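Local coordinates for protein beta-ketoacyl synthase (PDB 4EWG) that probably catalyses the condensation of acyl groups with malonyl-type units on acyl carrier protein, as a beta-ketoacyl synthase of fatty acid synthesis, at residues V203-T208 with F397-I402; A228-L233 with G312-S317. All blocks are in the same frame, centred on the assembly; numbering follows the deposited sequence.

In the fold
Following the chain from the N terminus, the first contact segment met is 203-208, on the last turn of helix 200-207 and just beyond, one half of contact 1. Residues 228-233 follow, in the loop before strand 238-246, and open contact 2. That contact closes a loop of 78 residues when helix 310-324 brings 312-317 back to it. Contact 1 closes last, at 397-402, from the end of strand 391-398 through the turn into strand 402-409, and spans 188 residues, so contact 2 is nested inside it. Both tie the earlier half of the thiolase-like fold to the later half. Their centres lie about 14 Å apart and they touch: F206 CD1 packs 3.8 Å from L233 CD2.

Contact 1: residues V203-T208 with F397-I402; sequences VAVFDT and FAFGGI
F399 reaches from its turn to helix 200-207 and meets V205 and F206 through one corner of its ring. The contact between the two segments is apolar. F399 CE2 lies 3.5 Å from V205 CG1, and the neighbouring F399 CZ is almost as close to the same methyl. The F399 chi1 of -105°, away from the staggered positions, turns the ring so that its CE2 and CZ corner faces V205. In V205 the touching methyl stands anti to the backbone N (chi1 169°).

In the aromatic pair, the ring centroids of F206 and F399 are 5.7 Å apart and their planes make 58°. F206 CE1 comes within 3.6 Å of F399 CE2, while F206 CZ lies in the plane of the F399 ring at its edge. V205 CG1 sits over one face of F206, offset toward the rim, so the methyl touches both rings.

Polar bonds hold each segment. T208 N and T208 OG1 converge on A204 O, the latter at 2.8 Å. A398 N bonds to I402 O across the base of the turn, and the positive phi of G400 and G401 carries the chain round between them.

The FGG sequence of this turn matches the glycine-rich loop whose phenylalanine gates the acyl pocket in related KAS I/II enzymes; F399 occupies the position of that phenylalanine and probably has the same role. Y139 of the second subunit meets the F399 ring edge-to-face and also packs on V205. The contact thus lies at the dimer interface, between helix 200-207 and the turn joining antiparallel strands 391-398 and 402-409.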
loop_
_atom_site.group_PDB
_atom_site.type_symbol
_atom_site.label_atom_id
_atom_site.label_comp_id
_atom_site.label_asym_id
_atom_site.label_seq_id
_atom_site.Cartn_x
_atom_site.Cartn_y
_atom_site.Cartn_z
ATOM N N VAL A 203 -15.081 13.109 -3.338
ATOM C CA VAL A 203 -16.340 12.935 -4.042
ATOM C C VAL A 203 -16.167 13.089 -5.565
ATOM O O VAL A 203 -16.746 12.329 -6.323
ATOM C CB VAL A 203 -17.445 13.857 -3.535
ATOM C CG1 VAL A 203 -18.722 13.597 -4.303
ATOM C CG2 VAL A 203 -17.694 13.578 -2.066
ATOM N N ALA A 204 -15.332 14.033 -5.988
ATOM C CA ALA A 204 -15.032 14.219 -7.437
ATOM C C ALA A 204 -14.575 12.923 -8.131
ATOM O O ALA A 204 -14.863 12.710 -9.314
ATOM C CB ALA A 204 -13.975 15.298 -7.619
ATOM N N VAL A 205 -13.823 12.091 -7.413
ATOM C CA VAL A 205 -13.362 10.770 -7.932
ATOM C C VAL A 205 -14.536 10.008 -8.589
ATOM O O VAL A 205 -14.455 9.540 -9.710
ATOM C CB VAL A 205 -12.764 9.900 -6.797
ATOM C CG1 VAL A 205 -12.527 8.476 -7.235
ATOM C CG2 VAL A 205 -11.481 10.512 -6.261
ATOM N N PHE A 206 -15.626 9.918 -7.864
ATOM C CA PHE A 206 -16.813 9.240 -8.340
ATOM C C PHE A 206 -17.773 10.152 -9.125
ATOM O O PHE A 206 -18.446 9.691 -10.051
ATOM C CB PHE A 206 -17.508 8.605 -7.152
ATOM C CG PHE A 206 -16.634 7.645 -6.428
ATOM C CD1 PHE A 206 -16.454 6.347 -6.914
ATOM C CD2 PHE A 206 -15.923 8.035 -5.287
ATOM C CE1 PHE A 206 -15.619 5.452 -6.248
ATOM C CE2 PHE A 206 -15.059 7.137 -4.620
ATOM C CZ PHE A 206 -14.920 5.839 -5.103
ATOM N N ASP A 207 -17.860 11.418 -8.745
ATOM C CA ASP A 207 -18.731 12.366 -9.452
ATOM C C ASP A 207 -18.320 12.527 -10.924
ATOM O O ASP A 207 -19.174 12.579 -11.795
ATOM C CB ASP A 207 -18.768 13.730 -8.746
ATOM C CG ASP A 207 -19.994 14.555 -9.124
ATOM O OD1 ASP A 207 -21.125 14.167 -8.746
ATOM O OD2 ASP A 207 -19.846 15.595 -9.776
ATOM N N THR A 208 -17.016 12.556 -11.192
ATOM C CA THR A 208 -16.522 12.650 -12.560
ATOM C C THR A 208 -16.786 11.387 -13.368
ATOM O O THR A 208 -16.672 11.419 -14.573
ATOM C CB THR A 208 -15.013 12.934 -12.615
ATOM O OG1 THR A 208 -14.308 11.877 -11.940
ATOM C CG2 THR A 208 -14.689 14.292 -11.943
ATOM N N PHE A 397 -15.344 -4.666 -3.670
ATOM C CA PHE A 397 -14.857 -4.617 -5.048
ATOM C C PHE A 397 -14.499 -3.208 -5.324
ATOM O O PHE A 397 -15.327 -2.345 -5.129
ATOM C CB PHE A 397 -15.955 -5.087 -6.021
ATOM C CG PHE A 397 -16.525 -6.408 -5.663
ATOM C CD1 PHE A 397 -15.811 -7.574 -5.905
ATOM C CD2 PHE A 397 -17.743 -6.506 -5.059
ATOM C CE1 PHE A 397 -16.320 -8.816 -5.561
ATOM C CE2 PHE A 397 -18.262 -7.751 -4.710
ATOM C CZ PHE A 397 -17.554 -8.894 -4.961
ATOM N N ALA A 398 -13.312 -2.978 -5.859
ATOM C CA ALA A 398 -12.716 -1.674 -5.841
ATOM C C ALA A 398 -12.211 -1.210 -7.219
ATOM O O ALA A 398 -12.154 -1.965 -8.189
ATOM C CB ALA A 398 -11.573 -1.686 -4.846
ATOM N N PHE A 399 -11.844 0.060 -7.267
ATOM C CA PHE A 399 -11.077 0.630 -8.358
ATOM C C PHE A 399 -10.000 -0.293 -8.867
ATOM O O PHE A 399 -9.333 -0.976 -8.074
ATOM C CB PHE A 399 -10.361 1.876 -7.863
ATOM C CG PHE A 399 -10.972 3.139 -8.330
ATOM C CD1 PHE A 399 -10.682 3.635 -9.564
ATOM C CD2 PHE A 399 -11.823 3.832 -7.500
ATOM C CE1 PHE A 399 -11.265 4.809 -9.993
ATOM C CE2 PHE A 399 -12.410 5.009 -7.907
ATOM C CZ PHE A 399 -12.138 5.492 -9.161
ATOM N N GLY A 400 -9.816 -0.299 -10.181
ATOM C CA GLY A 400 -8.858 -1.188 -10.797
ATOM C C GLY A 400 -9.313 -2.649 -10.842
ATOM O O GLY A 400 -8.531 -3.530 -11.187
ATOM N N GLY A 401 -10.560 -2.916 -10.495
ATOM C CA GLY A 401 -11.059 -4.277 -10.513
ATOM C C GLY A 401 -10.502 -5.150 -9.398
ATOM O O GLY A 401 -10.498 -6.374 -9.541
ATOM N N ILE A 402 -10.026 -4.531 -8.303
ATOM C CA ILE A 402 -9.491 -5.269 -7.149
ATOM C C ILE A 402 -10.644 -5.843 -6.348
ATOM O O ILE A 402 -11.503 -5.082 -5.848
ATOM C CB ILE A 402 -8.648 -4.368 -6.220
ATOM C CG1 ILE A 402 -7.356 -3.943 -6.933
ATOM C CG2 ILE A 402 -8.325 -5.066 -4.913
ATOM C CD1 ILE A 402 -6.628 -2.781 -6.263
#

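Contact 2: residues A228-L233 with G312-S317; sequences AKRDGL and GDVAES
R230 lays its guanidinium alongside D313, linking a loop of the thiolase-like fold to helix 310-324. The two side chains run antiparallel, side by side, with guanidinium and carboxylate planes only 20° apart and D313 CB over one guanidinium face. R230 NE is 3.3 Å from D313 OD2, a salt bridge of charge attraction without a hydrogen bond, since the oxygen stands well out of the guanidinium plane. V314 CG2 lies 3.7 Å from R230 NH2, at the edge of the guanidinium and near its plane.

The N-H groups of R230 are used elsewhere: NE bonds to T309 O and NH2 to D310 O, at the start of the helix, while NH1 meets D227 O and forms a salt bridge with D371. With chi2 and chi3 both near 180°, R230 spans from its loop to these carbonyls, which fix the rotation of its flat end. D313 OD2 in turn accepts F226 N from the same loop region. The D313 charge probably offsets part of that on R230. Further along the helix, S317 OG donates to V314 O at 2.6 Å.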
loop_
_atom_site.group_PDB
_atom_site.type_symbol
_atom_site.label_atom_id
_atom_site.label_comp_id
_atom_site.label_asym_id
_atom_site.label_seq_id
_atom_site.Cartn_x
_atom_site.Cartn_y
_atom_site.Cartn_z
ATOM N N ALA A 228 -34.407 -0.571 -8.121
ATOM C CA ALA A 228 -34.716 -0.201 -9.519
ATOM C C ALA A 228 -34.641 1.290 -9.743
ATOM O O ALA A 228 -34.526 1.722 -10.867
ATOM C CB ALA A 228 -36.105 -0.679 -9.897
ATOM N N LYS A 229 -34.745 2.077 -8.677
ATOM C CA LYS A 229 -34.771 3.527 -8.812
ATOM C C LYS A 229 -33.474 4.163 -8.358
ATOM O O LYS A 229 -33.389 5.367 -8.250
ATOM C CB LYS A 229 -35.987 4.129 -8.034
ATOM C CG LYS A 229 -37.363 3.761 -8.603
ATOM C CD LYS A 229 -37.397 3.905 -10.122
ATOM C CE LYS A 229 -38.808 3.894 -10.715
ATOM N NZ LYS A 229 -39.369 2.514 -10.727
ATOM N N ARG A 230 -32.446 3.364 -8.092
ATOM C CA ARG A 230 -31.176 3.925 -7.592
ATOM C C ARG A 230 -30.554 4.768 -8.704
ATOM O O ARG A 230 -30.827 4.521 -9.876
ATOM C CB ARG A 230 -30.213 2.819 -7.168
ATOM C CG ARG A 230 -29.645 1.992 -8.317
ATOM C CD ARG A 230 -28.815 0.835 -7.782
ATOM N NE ARG A 230 -28.156 0.065 -8.837
ATOM C CZ ARG A 230 -28.763 -0.817 -9.635
ATOM N NH1 ARG A 230 -30.064 -1.058 -9.512
ATOM N NH2 ARG A 230 -28.061 -1.469 -10.562
ATOM N N ASP A 231 -29.739 5.760 -8.331
ATOM C CA ASP A 231 -29.036 6.593 -9.314
ATOM C C ASP A 231 -27.597 6.911 -8.880
ATOM O O ASP A 231 -27.109 7.966 -9.149
ATOM C CB ASP A 231 -29.787 7.916 -9.515
ATOM C CG ASP A 231 -29.582 8.890 -8.343
ATOM O OD1 ASP A 231 -29.680 8.469 -7.158
ATOM O OD2 ASP A 231 -29.288 10.062 -8.613
ATOM N N GLY A 232 -26.943 5.994 -8.185
ATOM C CA GLY A 232 -25.555 6.189 -7.792
ATOM C C GLY A 232 -25.299 6.100 -6.309
ATOM O O GLY A 232 -26.210 5.912 -5.515
ATOM N N LEU A 233 -24.021 6.243 -5.953
ATOM C CA LEU A 233 -23.562 6.097 -4.576
ATOM C C LEU A 233 -23.571 7.412 -3.837
ATOM O O LEU A 233 -23.777 8.465 -4.429
ATOM C CB LEU A 233 -22.140 5.512 -4.544
ATOM C CG LEU A 233 -20.954 6.261 -5.180
ATOM C CD1 LEU A 233 -20.414 7.411 -4.307
ATOM C CD2 LEU A 233 -19.848 5.268 -5.506
ATOM N N GLY A 312 -22.243 -1.601 -10.793
ATOM C CA GLY A 312 -21.652 -2.247 -9.620
ATOM C C GLY A 312 -22.616 -3.233 -9.006
ATOM O O GLY A 312 -22.270 -4.375 -8.772
ATOM N N ASP A 313 -23.843 -2.786 -8.771
ATOM C CA ASP A 313 -24.833 -3.630 -8.167
ATOM C C ASP A 313 -25.219 -4.818 -9.067
ATOM O O ASP A 313 -25.341 -5.950 -8.590
ATOM C CB ASP A 313 -26.065 -2.806 -7.808
ATOM C CG ASP A 313 -25.820 -1.864 -6.633
ATOM O OD1 ASP A 313 -24.644 -1.709 -6.178
ATOM O OD2 ASP A 313 -26.828 -1.273 -6.146
ATOM N N VAL A 314 -25.366 -4.578 -10.362
ATOM C CA VAL A 314 -25.695 -5.675 -11.308
ATOM C C VAL A 314 -24.584 -6.745 -11.291
ATOM O O VAL A 314 -24.844 -7.916 -11.000
ATOM C CB VAL A 314 -25.904 -5.144 -12.744
ATOM C CG1 VAL A 314 -25.965 -6.305 -13.763
ATOM C CG2 VAL A 314 -27.161 -4.281 -12.803
ATOM N N ALA A 315 -23.352 -6.330 -11.554
ATOM C CA ALA A 315 -22.213 -7.244 -11.541
ATOM C C ALA A 315 -22.094 -7.998 -10.237
ATOM O O ALA A 315 -21.831 -9.224 -10.257
ATOM C CB ALA A 315 -20.924 -6.487 -11.775
ATOM N N GLU A 316 -22.231 -7.294 -9.106
ATOM C CA GLU A 316 -22.104 -7.936 -7.796
ATOM C C GLU A 316 -23.191 -9.001 -7.604
ATOM O O GLU A 316 -22.904 -10.111 -7.150
ATOM C CB GLU A 316 -22.154 -6.913 -6.630
ATOM C CG GLU A 316 -22.060 -7.574 -5.265
ATOM C CD GLU A 316 -21.892 -6.606 -4.087
ATOM O OE1 GLU A 316 -22.100 -5.384 -4.226
ATOM O OE2 GLU A 316 -21.524 -7.085 -2.997
ATOM N N SER A 317 -24.432 -8.654 -7.962
ATOM C CA SER A 317 -25.547 -9.589 -7.817
ATOM C C SER A 317 -25.311 -10.853 -8.608
ATOM O O SER A 317 -25.492 -11.949 -8.088
ATOM C CB SER A 317 -26.871 -8.976 -8.241
ATOM O OG SER A 317 -26.914 -8.643 -9.614
#